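Local structure of carboxypeptidase D (Drosophila melanogaster, 3MN8) at residues 87-93 and 371-375; 137-141 and 204-210; 209-213 and 297-301; 342-346 and 413-417; 58-64 and 78-84. The protein removes C-terminal arginine or lysine residues from peptides and proteins with a catalytic zinc ion, and so processes growth factors, peptide hormones and neuropeptides. One frame throughout, in Å; residues are numbered along the deposited sequence.

Contact 1: 87-93 and 371-375; sequences RNLLTPP and RGEYW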
# COMPACT_ATOMS: atom_id res chain seq x y z
N ARG A 87 8.51 16.26 -3.89
CA ARG A 87 7.69 15.82 -2.78
C ARG A 87 7.96 16.79 -1.65
O ARG A 87 9.10 16.94 -1.23
CB ARG A 87 8.07 14.39 -2.35
CG ARG A 87 6.90 13.55 -1.83
CD ARG A 87 7.37 12.29 -1.15
NE ARG A 87 7.78 12.56 0.22
CZ ARG A 87 9.04 12.67 0.63
NH1 ARG A 87 10.04 12.52 -0.23
NH2 ARG A 87 9.29 12.92 1.90
N ASN A 88 6.93 17.48 -1.17
CA ASN A 88 7.13 18.42 -0.08
C ASN A 88 7.68 17.71 1.15
O ASN A 88 7.24 16.62 1.51
CB ASN A 88 5.83 19.14 0.26
CG ASN A 88 5.28 19.92 -0.91
OD1 ASN A 88 4.15 19.71 -1.35
ND2 ASN A 88 6.10 20.84 -1.43
N LEU A 89 8.66 18.34 1.79
CA LEU A 89 9.27 17.76 2.96
C LEU A 89 8.17 17.23 3.89
O LEU A 89 7.18 17.91 4.14
CB LEU A 89 10.12 18.80 3.68
CG LEU A 89 11.14 18.24 4.67
CD1 LEU A 89 12.28 17.61 3.89
CD2 LEU A 89 11.66 19.32 5.58
N LEU A 90 8.35 16.01 4.36
CA LEU A 90 7.47 15.41 5.35
C LEU A 90 6.08 15.07 4.82
O LEU A 90 5.19 14.72 5.60
CB LEU A 90 7.38 16.27 6.61
CG LEU A 90 8.68 16.25 7.43
CD1 LEU A 90 8.61 17.15 8.66
CD2 LEU A 90 8.98 14.82 7.83
N THR A 91 5.88 15.18 3.51
CA THR A 91 4.71 14.58 2.90
C THR A 91 4.96 13.10 2.70
O THR A 91 5.97 12.73 2.09
CB THR A 91 4.34 15.19 1.54
OG1 THR A 91 3.94 16.56 1.71
CG2 THR A 91 3.19 14.42 0.92
N PRO A 92 4.04 12.25 3.21
CA PRO A 92 4.10 10.79 3.13
C PRO A 92 3.86 10.26 1.73
O PRO A 92 2.80 10.52 1.14
CB PRO A 92 2.95 10.33 4.04
CG PRO A 92 2.52 11.55 4.81
CD PRO A 92 2.86 12.72 3.97
N PRO A 93 4.83 9.51 1.18
CA PRO A 93 4.55 8.77 -0.05
C PRO A 93 3.80 7.50 0.32
O PRO A 93 4.07 6.86 1.34
CB PRO A 93 5.95 8.43 -0.60
CG PRO A 93 6.92 8.74 0.50
CD PRO A 93 6.16 9.22 1.72
N ARG A 371 16.69 13.14 2.94
CA ARG A 371 16.48 14.44 3.57
C ARG A 371 16.27 14.27 5.08
O ARG A 371 15.84 15.18 5.77
CB ARG A 371 15.32 15.20 2.90
CG ARG A 371 15.36 15.10 1.35
CD ARG A 371 14.75 16.28 0.60
NE ARG A 371 13.31 16.40 0.75
CZ ARG A 371 12.39 16.18 -0.18
NH1 ARG A 371 11.13 16.34 0.17
NH2 ARG A 371 12.68 15.82 -1.42
N GLY A 372 16.58 13.09 5.59
CA GLY A 372 16.53 12.85 7.02
C GLY A 372 15.13 12.80 7.57
O GLY A 372 14.91 12.99 8.76
N GLU A 373 14.17 12.54 6.70
CA GLU A 373 12.78 12.45 7.13
C GLU A 373 12.43 11.05 7.60
O GLU A 373 12.99 10.06 7.12
CB GLU A 373 11.84 12.82 5.98
CG GLU A 373 12.44 13.65 4.89
CD GLU A 373 11.50 13.77 3.69
OE1 GLU A 373 10.44 14.41 3.86
OE2 GLU A 373 11.83 13.22 2.61
N TYR A 374 11.48 10.99 8.53
CA TYR A 374 10.91 9.71 8.95
C TYR A 374 9.45 9.95 9.33
O TYR A 374 9.07 11.04 9.77
CB TYR A 374 11.66 9.14 10.14
CG TYR A 374 11.29 9.81 11.44
CD1 TYR A 374 12.00 10.92 11.90
CD2 TYR A 374 10.20 9.37 12.18
CE1 TYR A 374 11.64 11.56 13.09
CE2 TYR A 374 9.83 10.00 13.36
CZ TYR A 374 10.55 11.09 13.81
OH TYR A 374 10.19 11.70 14.98
N TRP A 375 8.63 8.92 9.12
CA TRP A 375 7.26 8.93 9.58
C TRP A 375 7.10 7.64 10.35
O TRP A 375 7.38 6.56 9.83
CB TRP A 375 6.30 8.89 8.39
CG TRP A 375 6.51 9.96 7.39
CD1 TRP A 375 5.76 11.09 7.20
CD2 TRP A 375 7.54 10.00 6.40
NE1 TRP A 375 6.27 11.84 6.17
CE2 TRP A 375 7.37 11.19 5.66
CE3 TRP A 375 8.61 9.15 6.06
CZ2 TRP A 375 8.22 11.55 4.62
CZ3 TRP A 375 9.45 9.51 5.04
CH2 TRP A 375 9.25 10.69 4.33
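A type II beta turn from N88 to T91, closed by T91 N donating to N88 O at 2.8 Å, presents its backbone to the start of strand 373-376. The two segments do not pair as strands: L90 and E373 lie 6.3 Å apart between CA atoms, P92 and W375 7.4 Å, so side chains bridge the gap. E373 bridges it twice: OE1 accepts from L90 N at 2.7 Å, within the turn, while OE2 forms a salt bridge with R87 NH2, also at 2.7 Å. R87 is held by its own segment, NE donating to T91 O at 2.6 Å. This is an interdomain junction, in which a loop of the zinc carboxypeptidase domain docks on the transthyretin-like domain that follows it. From the latter, R371 NH1 reaches R87 O at 2.5 Å; the two guanidinium groups come close, NH1 to NH1 4.0 Å, and E373 lies close to both. W375 closes the far end: its NE1 donates to L90 O at 3.1 Å, an oxygen that K340 also binds, P92 CA makes an off-centre CH-pi contact with the five-membered ring, and P93 CD lies over one face of the indole, 4.3 Å from CZ2.

Contact 2: 137-141 and 204-210; sequences IYLVP and WIVSKPF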
# COMPACT_ATOMS: atom_id res chain seq x y z
N ILE A 137 0.63 10.28 -3.44
CA ILE A 137 -0.08 9.06 -3.71
C ILE A 137 0.26 8.42 -5.05
O ILE A 137 0.25 9.08 -6.09
CB ILE A 137 -1.58 9.29 -3.60
CG1 ILE A 137 -1.95 9.76 -2.18
CG2 ILE A 137 -2.33 8.04 -4.01
CD1 ILE A 137 -3.34 10.42 -2.07
N TYR A 138 0.56 7.12 -5.02
CA TYR A 138 0.84 6.33 -6.22
C TYR A 138 -0.15 5.17 -6.41
O TYR A 138 -0.35 4.34 -5.50
CB TYR A 138 2.25 5.76 -6.17
CG TYR A 138 3.34 6.80 -6.14
CD1 TYR A 138 3.65 7.47 -4.97
CD2 TYR A 138 4.07 7.10 -7.28
CE1 TYR A 138 4.65 8.41 -4.94
CE2 TYR A 138 5.07 8.03 -7.26
CZ TYR A 138 5.36 8.69 -6.08
OH TYR A 138 6.36 9.64 -6.04
N LEU A 139 -0.73 5.10 -7.61
CA LEU A 139 -1.72 4.08 -7.94
C LEU A 139 -1.25 3.14 -9.05
O LEU A 139 -0.91 3.57 -10.17
CB LEU A 139 -3.05 4.74 -8.33
CG LEU A 139 -3.61 5.80 -7.38
CD1 LEU A 139 -4.95 6.34 -7.90
CD2 LEU A 139 -3.74 5.24 -5.96
N VAL A 140 -1.22 1.85 -8.73
CA VAL A 140 -0.84 0.81 -9.67
C VAL A 140 -2.01 -0.17 -9.85
O VAL A 140 -2.10 -1.20 -9.17
CB VAL A 140 0.41 0.04 -9.17
CG1 VAL A 140 0.95 -0.90 -10.26
CG2 VAL A 140 1.49 1.01 -8.70
N PRO A 141 -2.93 0.16 -10.77
CA PRO A 141 -4.11 -0.67 -11.07
C PRO A 141 -3.78 -2.14 -11.36
O PRO A 141 -4.52 -3.02 -10.93
CB PRO A 141 -4.69 0.01 -12.33
CG PRO A 141 -4.28 1.41 -12.21
CD PRO A 141 -2.92 1.40 -11.57
N TRP A 204 11.22 -0.58 -7.13
CA TRP A 204 10.39 0.57 -6.85
C TRP A 204 10.22 0.74 -5.36
O TRP A 204 10.49 1.81 -4.80
CB TRP A 204 9.03 0.40 -7.53
CG TRP A 204 8.21 1.62 -7.54
CD1 TRP A 204 8.61 2.88 -7.90
CD2 TRP A 204 6.82 1.73 -7.18
NE1 TRP A 204 7.56 3.77 -7.78
CE2 TRP A 204 6.45 3.08 -7.34
CE3 TRP A 204 5.86 0.82 -6.73
CZ2 TRP A 204 5.16 3.54 -7.06
CZ3 TRP A 204 4.59 1.28 -6.46
CH2 TRP A 204 4.25 2.62 -6.63
N ILE A 205 9.81 -0.34 -4.71
CA ILE A 205 9.50 -0.30 -3.27
C ILE A 205 10.67 0.24 -2.44
O ILE A 205 10.45 0.98 -1.47
CB ILE A 205 9.03 -1.71 -2.77
CG1 ILE A 205 7.73 -2.12 -3.47
CG2 ILE A 205 8.81 -1.71 -1.27
CD1 ILE A 205 7.41 -3.60 -3.35
N VAL A 206 11.90 -0.11 -2.81
CA VAL A 206 13.08 0.32 -2.07
C VAL A 206 13.62 1.66 -2.59
O VAL A 206 14.57 2.22 -2.03
CB VAL A 206 14.22 -0.73 -2.12
CG1 VAL A 206 13.79 -2.02 -1.43
CG2 VAL A 206 14.64 -0.99 -3.56
N SER A 207 12.98 2.19 -3.63
CA SER A 207 13.47 3.40 -4.29
C SER A 207 12.97 4.67 -3.62
O SER A 207 13.54 5.75 -3.81
CB SER A 207 13.10 3.38 -5.79
OG SER A 207 11.80 3.89 -6.01
N LYS A 208 11.92 4.54 -2.83
CA LYS A 208 11.34 5.67 -2.12
C LYS A 208 10.90 5.25 -0.72
O LYS A 208 10.58 4.09 -0.49
CB LYS A 208 10.13 6.21 -2.88
CG LYS A 208 10.45 6.69 -4.27
CD LYS A 208 9.28 7.40 -4.94
CE LYS A 208 9.81 8.13 -6.18
NZ LYS A 208 8.80 8.90 -6.97
N PRO A 209 10.87 6.20 0.20
CA PRO A 209 10.52 5.93 1.59
C PRO A 209 9.01 5.79 1.79
O PRO A 209 8.39 6.54 2.55
CB PRO A 209 11.02 7.18 2.30
CG PRO A 209 10.82 8.26 1.27
CD PRO A 209 11.22 7.62 -0.01
N PHE A 210 8.41 4.83 1.10
CA PHE A 210 6.98 4.61 1.26
C PHE A 210 6.59 4.38 2.71
O PHE A 210 7.27 3.67 3.44
CB PHE A 210 6.51 3.46 0.38
CG PHE A 210 6.50 3.80 -1.06
CD1 PHE A 210 7.47 3.30 -1.92
CD2 PHE A 210 5.55 4.67 -1.57
CE1 PHE A 210 7.47 3.63 -3.25
CE2 PHE A 210 5.55 4.99 -2.90
CZ PHE A 210 6.52 4.48 -3.75
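In the alpha/beta fold of the zinc carboxypeptidases, a central mixed sheet is flanked by helices. Here the end of helix 196-205 and the loop leading on from it meet strand 136-140 of that sheet. The alternation of the strand sets the shape: Y138 and V140 direct their CA-to-CB bonds toward the 204-210 segment, whereas I137 and L139 turn away, L139 packing on helix 106-121. The bumps are the edges of W204 and F210, which stand side by side on one face of the Y138 ring, the flat floor they press on. Both form offset edge-to-face pairs with it, with centroids 5.8 Å and 5.6 Å from that of the tyrosine and planes at 75° and 83°. Their closest atoms meet the two sides of the phenol ring, W204 CZ2 lying 3.7 Å from Y138 CD2 and F210 CE2 3.7 Å from Y138 CD1. V140 adds a smaller knob beside the indole, its CG2 3.8 Å from W204 CH2. Beyond the segments, K95 on the neighbouring strand makes a cation-pi contact with F210, and the ring of H64 meets that of Y138. K208 supplies the polar contact: it stretches its side chain, with chi2 to chi4 all t, along the aromatic cluster until NZ donates a hydrogen bond to Y138 OH at 2.7 Å.

Contact 3: 209-213 and 297-301; sequences PFVLS and SNCFE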
# COMPACT_ATOMS: atom_id res chain seq x y z
N PRO A 209 10.87 6.20 0.20
CA PRO A 209 10.52 5.93 1.59
C PRO A 209 9.01 5.79 1.79
O PRO A 209 8.39 6.54 2.55
CB PRO A 209 11.02 7.18 2.30
CG PRO A 209 10.82 8.26 1.27
CD PRO A 209 11.22 7.62 -0.01
N PHE A 210 8.41 4.83 1.10
CA PHE A 210 6.98 4.61 1.26
C PHE A 210 6.59 4.38 2.71
O PHE A 210 7.27 3.67 3.44
CB PHE A 210 6.51 3.46 0.38
CG PHE A 210 6.50 3.80 -1.06
CD1 PHE A 210 7.47 3.30 -1.92
CD2 PHE A 210 5.55 4.67 -1.57
CE1 PHE A 210 7.47 3.63 -3.25
CE2 PHE A 210 5.55 4.99 -2.90
CZ PHE A 210 6.52 4.48 -3.75
N VAL A 211 5.50 5.01 3.11
CA VAL A 211 5.09 5.01 4.51
C VAL A 211 4.02 3.96 4.76
O VAL A 211 4.06 3.24 5.76
CB VAL A 211 4.54 6.40 4.94
CG1 VAL A 211 3.86 6.31 6.29
CG2 VAL A 211 5.67 7.46 4.94
N LEU A 212 3.06 3.87 3.85
CA LEU A 212 1.92 2.98 3.97
C LEU A 212 1.58 2.43 2.59
O LEU A 212 1.89 3.06 1.58
CB LEU A 212 0.73 3.75 4.55
CG LEU A 212 -0.69 3.16 4.53
CD1 LEU A 212 -0.72 1.78 5.14
CD2 LEU A 212 -1.66 4.09 5.27
N SER A 213 0.94 1.27 2.54
CA SER A 213 0.63 0.62 1.26
C SER A 213 -0.43 -0.47 1.40
O SER A 213 -0.65 -1.03 2.47
CB SER A 213 1.91 -0.00 0.68
OG SER A 213 1.61 -0.78 -0.46
N SER A 297 11.89 -2.58 4.10
CA SER A 297 11.70 -1.14 4.00
C SER A 297 10.91 -0.67 5.20
O SER A 297 10.64 -1.45 6.12
CB SER A 297 10.95 -0.76 2.71
OG SER A 297 9.54 -0.88 2.85
N ASN A 298 10.55 0.60 5.19
CA ASN A 298 9.77 1.20 6.25
C ASN A 298 8.29 0.87 6.04
O ASN A 298 7.49 0.98 6.95
CB ASN A 298 9.93 2.71 6.22
CG ASN A 298 11.30 3.17 6.66
OD1 ASN A 298 11.95 2.54 7.49
ND2 ASN A 298 11.73 4.30 6.13
N CYS A 299 7.94 0.50 4.81
CA CYS A 299 6.54 0.49 4.41
C CYS A 299 5.69 -0.54 5.14
O CYS A 299 6.14 -1.66 5.38
CB CYS A 299 6.40 0.30 2.89
SG CYS A 299 4.76 0.76 2.23
N PHE A 300 4.46 -0.14 5.48
CA PHE A 300 3.48 -1.01 6.12
C PHE A 300 2.38 -1.38 5.12
O PHE A 300 1.41 -0.64 4.96
CB PHE A 300 2.84 -0.29 7.31
CG PHE A 300 3.75 -0.07 8.49
CD1 PHE A 300 3.23 0.03 9.78
CD2 PHE A 300 5.13 0.02 8.33
CE1 PHE A 300 4.06 0.23 10.88
CE2 PHE A 300 5.97 0.23 9.43
CZ PHE A 300 5.44 0.34 10.70
N GLU A 301 2.52 -2.52 4.45
CA GLU A 301 1.53 -2.95 3.46
C GLU A 301 0.49 -3.91 4.02
O GLU A 301 0.82 -4.88 4.71
CB GLU A 301 2.24 -3.57 2.25
CG GLU A 301 1.31 -4.12 1.18
CD GLU A 301 2.03 -4.39 -0.14
OE1 GLU A 301 2.50 -3.41 -0.77
OE2 GLU A 301 2.13 -5.57 -0.55
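One sound backbone bond, one weak one and a side-chain bond between S213 and E301 join these segments. S213 pairs with E301 at a CA-CA distance of 4.3 Å. S213 N donates to F300 O at 3.1 Å, while F300 N reaches V211 O only weakly, at 3.4 Å. S213 O receives a CA-H...O contact from E301 CA at 3.1 Å, and a backbone bond from L302 continues the ladder. On the face carrying S213 and E301, S213 OG donates to E301 OE1 at 2.8 Å, with K95 nearby as a weak partner of both. C299 N is satisfied within its own segment by S297 OG at 2.9 Å, an ST turn, and N298 OD1 accepts from the backbone of R367. C299 SG packs between S213 CB, at 3.3 Å, and F210 CB, at 3.7 Å. The two segments run into the adjacent parallel strands 212-217 and 300-305 in the central sheet of the M14 carboxypeptidase fold, which lead to the zinc ligand H217 and the predicted catalytic E305.

Contact 4: 342-346 and 413-417; sequences LVTDA and DFKLA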
# COMPACT_ATOMS: atom_id res chain seq x y z
N LEU A 342 12.60 15.18 11.53
CA LEU A 342 13.89 15.23 10.88
C LEU A 342 14.98 14.87 11.84
O LEU A 342 15.01 15.33 12.99
CB LEU A 342 14.16 16.64 10.36
CG LEU A 342 13.11 17.20 9.39
CD1 LEU A 342 13.43 18.66 9.13
CD2 LEU A 342 13.04 16.40 8.08
N VAL A 343 15.89 14.03 11.37
CA VAL A 343 17.12 13.79 12.10
C VAL A 343 18.14 14.62 11.35
O VAL A 343 18.37 14.43 10.15
CB VAL A 343 17.52 12.31 12.13
CG1 VAL A 343 18.87 12.14 12.80
CG2 VAL A 343 16.44 11.50 12.83
N THR A 344 18.74 15.55 12.06
CA THR A 344 19.56 16.55 11.42
C THR A 344 20.91 16.73 12.09
O THR A 344 21.12 16.31 13.23
CB THR A 344 18.84 17.89 11.42
OG1 THR A 344 19.48 18.76 10.48
CG2 THR A 344 18.88 18.52 12.82
N ASP A 345 21.82 17.34 11.34
CA ASP A 345 23.10 17.81 11.82
C ASP A 345 22.94 18.77 12.96
O ASP A 345 21.83 19.25 13.25
CB ASP A 345 23.76 18.65 10.73
CG ASP A 345 24.87 17.94 10.06
OD1 ASP A 345 25.39 18.48 9.06
OD2 ASP A 345 25.21 16.86 10.56
N ALA A 346 24.09 19.09 13.56
CA ALA A 346 24.24 20.32 14.34
C ALA A 346 24.26 21.47 13.35
O ALA A 346 23.77 22.56 13.65
CB ALA A 346 25.53 20.29 15.15
N ASP A 413 11.62 16.25 15.98
CA ASP A 413 12.90 16.22 15.29
C ASP A 413 14.02 15.80 16.21
O ASP A 413 13.85 15.70 17.42
CB ASP A 413 13.26 17.61 14.72
CG ASP A 413 12.29 18.06 13.64
OD1 ASP A 413 11.44 17.27 13.20
OD2 ASP A 413 12.41 19.23 13.23
N PHE A 414 15.18 15.57 15.62
CA PHE A 414 16.36 15.18 16.36
C PHE A 414 17.61 15.85 15.79
O PHE A 414 17.82 15.86 14.57
CB PHE A 414 16.53 13.67 16.32
CG PHE A 414 15.39 12.93 16.96
CD1 PHE A 414 14.29 12.55 16.21
CD2 PHE A 414 15.42 12.63 18.32
CE1 PHE A 414 13.23 11.87 16.80
CE2 PHE A 414 14.37 11.95 18.92
CZ PHE A 414 13.27 11.57 18.16
N LYS A 415 18.41 16.42 16.68
CA LYS A 415 19.79 16.78 16.36
C LYS A 415 20.74 15.80 17.03
O LYS A 415 20.63 15.50 18.22
CB LYS A 415 20.11 18.22 16.76
CG LYS A 415 19.35 19.25 15.94
CD LYS A 415 20.02 20.61 16.01
CE LYS A 415 19.50 21.55 14.92
NZ LYS A 415 20.30 22.81 14.84
N LEU A 416 21.68 15.27 16.24
CA LEU A 416 22.66 14.32 16.72
C LEU A 416 24.05 14.90 16.56
O LEU A 416 24.35 15.50 15.53
CB LEU A 416 22.59 13.02 15.91
CG LEU A 416 21.24 12.34 15.76
CD1 LEU A 416 21.37 11.01 15.00
CD2 LEU A 416 20.65 12.11 17.13
N ALA A 417 24.88 14.70 17.58
CA ALA A 417 26.26 15.17 17.52
C ALA A 417 27.14 14.05 17.00
O ALA A 417 26.85 12.88 17.24
CB ALA A 417 26.72 15.63 18.89
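Adjacent parallel strands sort their side chains by face, and the short pairing of 342-344 with 413-416 illustrates the rule. F414 N donates to L342 O at 2.6 Å, T344 N to F414 O at 2.7 Å and L416 N to T344 O at 3.2 Å, giving bridges V343-F414 and T344-K415. V343 and F414 share the buried face. With chi1 t, V343 sets CG2 4.1 Å from F414 CB and CG1 3.5 Å from L416 CD1, whereas F414, with chi1 m, carries its ring away from the 342-346 segment to pack on V385 and A387. L416 adopts the mt rotamer that brings CD1 to V343, and also touches Y392. On the face carrying T344 and K415, the threonine is in the t well, with CG2 3.2 Å from K415 CG; the lysine, m at chi1 and t at chi2 to chi4, runs extended past D345 O, which lies 3.6 Å from its CD. At the start of the pair D413 is m with a chi2 near zero, so that OD1 accepts from L342 N at 2.9 Å; OD2 makes a salt bridge with R411. Strand 339-344 lies between 410-415 and the antiparallel 373-376, and its V343-F414 face packs on strand 381-388 of the second sheet, forming the beta sandwich of the C-terminal transthyretin-like domain.

Contact 5: 58-64 and 78-84; sequences PNQAKVH and LQISRNT. With NAG (2-acetamido-2-deoxy-beta-D-glucopyranose), chain E.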
# COMPACT_ATOMS: atom_id res chain seq x y z
N PRO A 58 -1.85 18.76 -15.38
CA PRO A 58 -0.41 18.91 -15.58
C PRO A 58 0.42 18.88 -14.30
O PRO A 58 1.48 18.26 -14.30
CB PRO A 58 -0.29 20.30 -16.23
CG PRO A 58 -1.57 20.47 -16.94
CD PRO A 58 -2.62 19.78 -16.11
N ASN A 59 -0.06 19.51 -13.23
CA ASN A 59 0.77 19.68 -12.04
C ASN A 59 0.57 18.64 -10.93
O ASN A 59 1.33 18.60 -9.95
CB ASN A 59 0.60 21.09 -11.46
CG ASN A 59 0.80 22.18 -12.51
OD1 ASN A 59 0.63 21.95 -13.70
ND2 ASN A 59 1.15 23.38 -12.05
N GLN A 60 -0.43 17.78 -11.09
CA GLN A 60 -0.83 16.90 -10.00
C GLN A 60 -0.87 15.43 -10.40
O GLN A 60 -0.83 14.54 -9.55
CB GLN A 60 -2.17 17.35 -9.45
CG GLN A 60 -2.68 18.62 -10.14
CD GLN A 60 -3.37 19.54 -9.18
OE1 GLN A 60 -4.22 20.36 -9.57
NE2 GLN A 60 -3.02 19.43 -7.90
N ALA A 61 -0.94 15.16 -11.69
CA ALA A 61 -0.88 13.79 -12.17
C ALA A 61 0.38 13.59 -12.99
O ALA A 61 0.68 14.38 -13.89
CB ALA A 61 -2.10 13.45 -12.99
N LYS A 62 1.12 12.53 -12.65
CA LYS A 62 2.35 12.16 -13.35
C LYS A 62 2.46 10.66 -13.49
O LYS A 62 2.20 9.92 -12.54
CB LYS A 62 3.57 12.70 -12.60
CG LYS A 62 4.90 12.34 -13.25
CD LYS A 62 6.05 13.07 -12.56
CE LYS A 62 7.39 12.64 -13.11
NZ LYS A 62 7.45 12.78 -14.59
N VAL A 63 2.84 10.20 -14.67
CA VAL A 63 2.98 8.77 -14.93
C VAL A 63 4.41 8.32 -14.74
O VAL A 63 5.34 8.98 -15.20
CB VAL A 63 2.56 8.40 -16.35
CG1 VAL A 63 2.96 6.97 -16.64
CG2 VAL A 63 1.05 8.59 -16.53
N HIS A 64 4.56 7.18 -14.07
CA HIS A 64 5.86 6.58 -13.81
C HIS A 64 5.95 5.19 -14.41
O HIS A 64 5.03 4.38 -14.25
CB HIS A 64 6.08 6.51 -12.31
CG HIS A 64 6.03 7.85 -11.64
ND1 HIS A 64 7.14 8.64 -11.48
CD2 HIS A 64 4.99 8.55 -11.13
CE1 HIS A 64 6.80 9.76 -10.88
NE2 HIS A 64 5.50 9.73 -10.65
N LEU A 78 0.53 5.78 -11.59
CA LEU A 78 0.15 7.18 -11.63
C LEU A 78 0.36 7.78 -10.26
O LEU A 78 -0.27 7.35 -9.30
CB LEU A 78 -1.31 7.35 -12.03
CG LEU A 78 -1.76 8.80 -12.30
CD1 LEU A 78 -1.18 9.32 -13.62
CD2 LEU A 78 -3.29 8.95 -12.30
N GLN A 79 1.23 8.78 -10.19
CA GLN A 79 1.39 9.61 -9.00
C GLN A 79 0.46 10.81 -8.99
O GLN A 79 0.30 11.50 -9.99
CB GLN A 79 2.82 10.12 -8.91
CG GLN A 79 2.99 11.27 -7.96
CD GLN A 79 4.36 11.87 -8.07
OE1 GLN A 79 5.02 11.75 -9.10
NE2 GLN A 79 4.80 12.52 -7.01
N ILE A 80 -0.14 11.06 -7.82
CA ILE A 80 -0.97 12.23 -7.58
C ILE A 80 -0.42 12.96 -6.37
O ILE A 80 -0.23 12.36 -5.31
CB ILE A 80 -2.41 11.82 -7.26
CG1 ILE A 80 -3.00 11.06 -8.45
CG2 ILE A 80 -3.23 13.04 -6.89
CD1 ILE A 80 -4.28 10.31 -8.16
N SER A 81 -0.16 14.26 -6.52
CA SER A 81 0.43 15.03 -5.43
C SER A 81 0.04 16.49 -5.52
O SER A 81 -0.48 16.93 -6.54
CB SER A 81 1.95 14.93 -5.51
OG SER A 81 2.38 15.35 -6.78
N ARG A 82 0.29 17.24 -4.44
CA ARG A 82 0.07 18.68 -4.47
C ARG A 82 0.87 19.24 -5.63
O ARG A 82 0.35 20.00 -6.46
CB ARG A 82 0.50 19.33 -3.14
CG ARG A 82 0.43 20.86 -3.08
CD ARG A 82 -0.42 21.34 -1.91
NE ARG A 82 0.34 22.14 -0.95
CZ ARG A 82 -0.20 22.92 -0.01
NH1 ARG A 82 0.60 23.60 0.81
NH2 ARG A 82 -1.51 23.06 0.12
N ASN A 83 2.13 18.82 -5.71
CA ASN A 83 3.02 19.25 -6.78
C ASN A 83 3.87 18.12 -7.29
O ASN A 83 4.82 17.71 -6.63
CB ASN A 83 3.92 20.38 -6.30
CG ASN A 83 5.12 20.60 -7.21
OD1 ASN A 83 5.05 20.39 -8.42
ND2 ASN A 83 6.24 21.02 -6.62
N THR A 84 3.55 17.62 -8.48
CA THR A 84 4.21 16.43 -9.01
C THR A 84 5.71 16.60 -9.28
O THR A 84 6.44 15.62 -9.42
CB THR A 84 3.49 15.92 -10.26
OG1 THR A 84 3.30 14.51 -10.16
CG2 THR A 84 4.28 16.25 -11.51
C1 NAG E . -4.55 22.34 -1.36
C2 NAG E . -5.17 23.27 -0.32
C3 NAG E . -5.74 24.55 -0.93
C4 NAG E . -4.77 25.13 -1.96
C5 NAG E . -4.30 24.05 -2.92
C6 NAG E . -3.28 24.60 -3.89
C7 NAG E . -7.37 22.13 0.07
C8 NAG E . -7.61 21.84 -1.39
N2 NAG E . -6.18 22.57 0.47
O3 NAG E . -5.97 25.48 0.11
O4 NAG E . -5.39 26.17 -2.69
O5 NAG E . -3.66 23.03 -2.19
O6 NAG E . -2.07 24.76 -3.18
O7 NAG E . -8.29 21.95 0.87
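L78 opens the segment opposite V63 in a non-hydrogen-bonded antiparallel pair, CA atoms 4.6 Å apart. Its CD1 lies 3.7 Å from V63 CG2 and 4.3 Å from A61 CB, on the face that helix 43-56 covers through F50 and L53. Q79 follows in a hydrogen-bonded pair with K62: Q79 N donates to K62 O at 2.8 Å and K62 N to Q79 O at 3.0 Å. Its side chain, on the other face, accepts from H64 NE2 through OE1 at 2.6 Å, tying the strands beyond their backbones. I80, paired with A61, returns to the first face, its CA 3.0 Å from Q60 O in a CA-H...O contact. The axes of 61-64 and 78-80 approach to 4.6 Å at 149°; their strands form the beta hairpin at one edge of the central sheet of the carboxypeptidase domain, with 61-68 outermost and 74-80 next to strand 136-140. S81 N gives the ladder a further bond, to Q60 O at 3.1 Å. The CA-to-CB bond of R82 points away from 58-64, and R82 NH2 donates to O5 of the N-acetylglucosamine at 3.2 Å, the glycan being carried by N133. N83 turns its OD1 to R85 N, and T84 folds back over the 58-64 segment: its N donates to N59 O at 2.8 Å, while OG1 comes within 3.1 Å of K62 CB.

Contacts 2, 3 and 5 all reach the central sheet of the catalytic domain. Contact 5 joins contact 2 through the strands 74-80 and 136-140, with I137 O 2.7 Å from I80 N, a probable hydrogen bond, and contacts 2 and 3 share P209 and F210. Contact 3 lies closer to the zinc site than contact 2: the E301 side chain is about 7 Å from that of H217, the V140 side chain about 12 Å. E301 is also about 9 Å from the bound (2-guanidinoethylmercapto)succinic acid. Contact 1 touches contact 3 at W375 and V211, and contact 4 where G372 O lies 3.0 Å from V343 N. The centres of contacts 3 and 4 are about 23 Å apart.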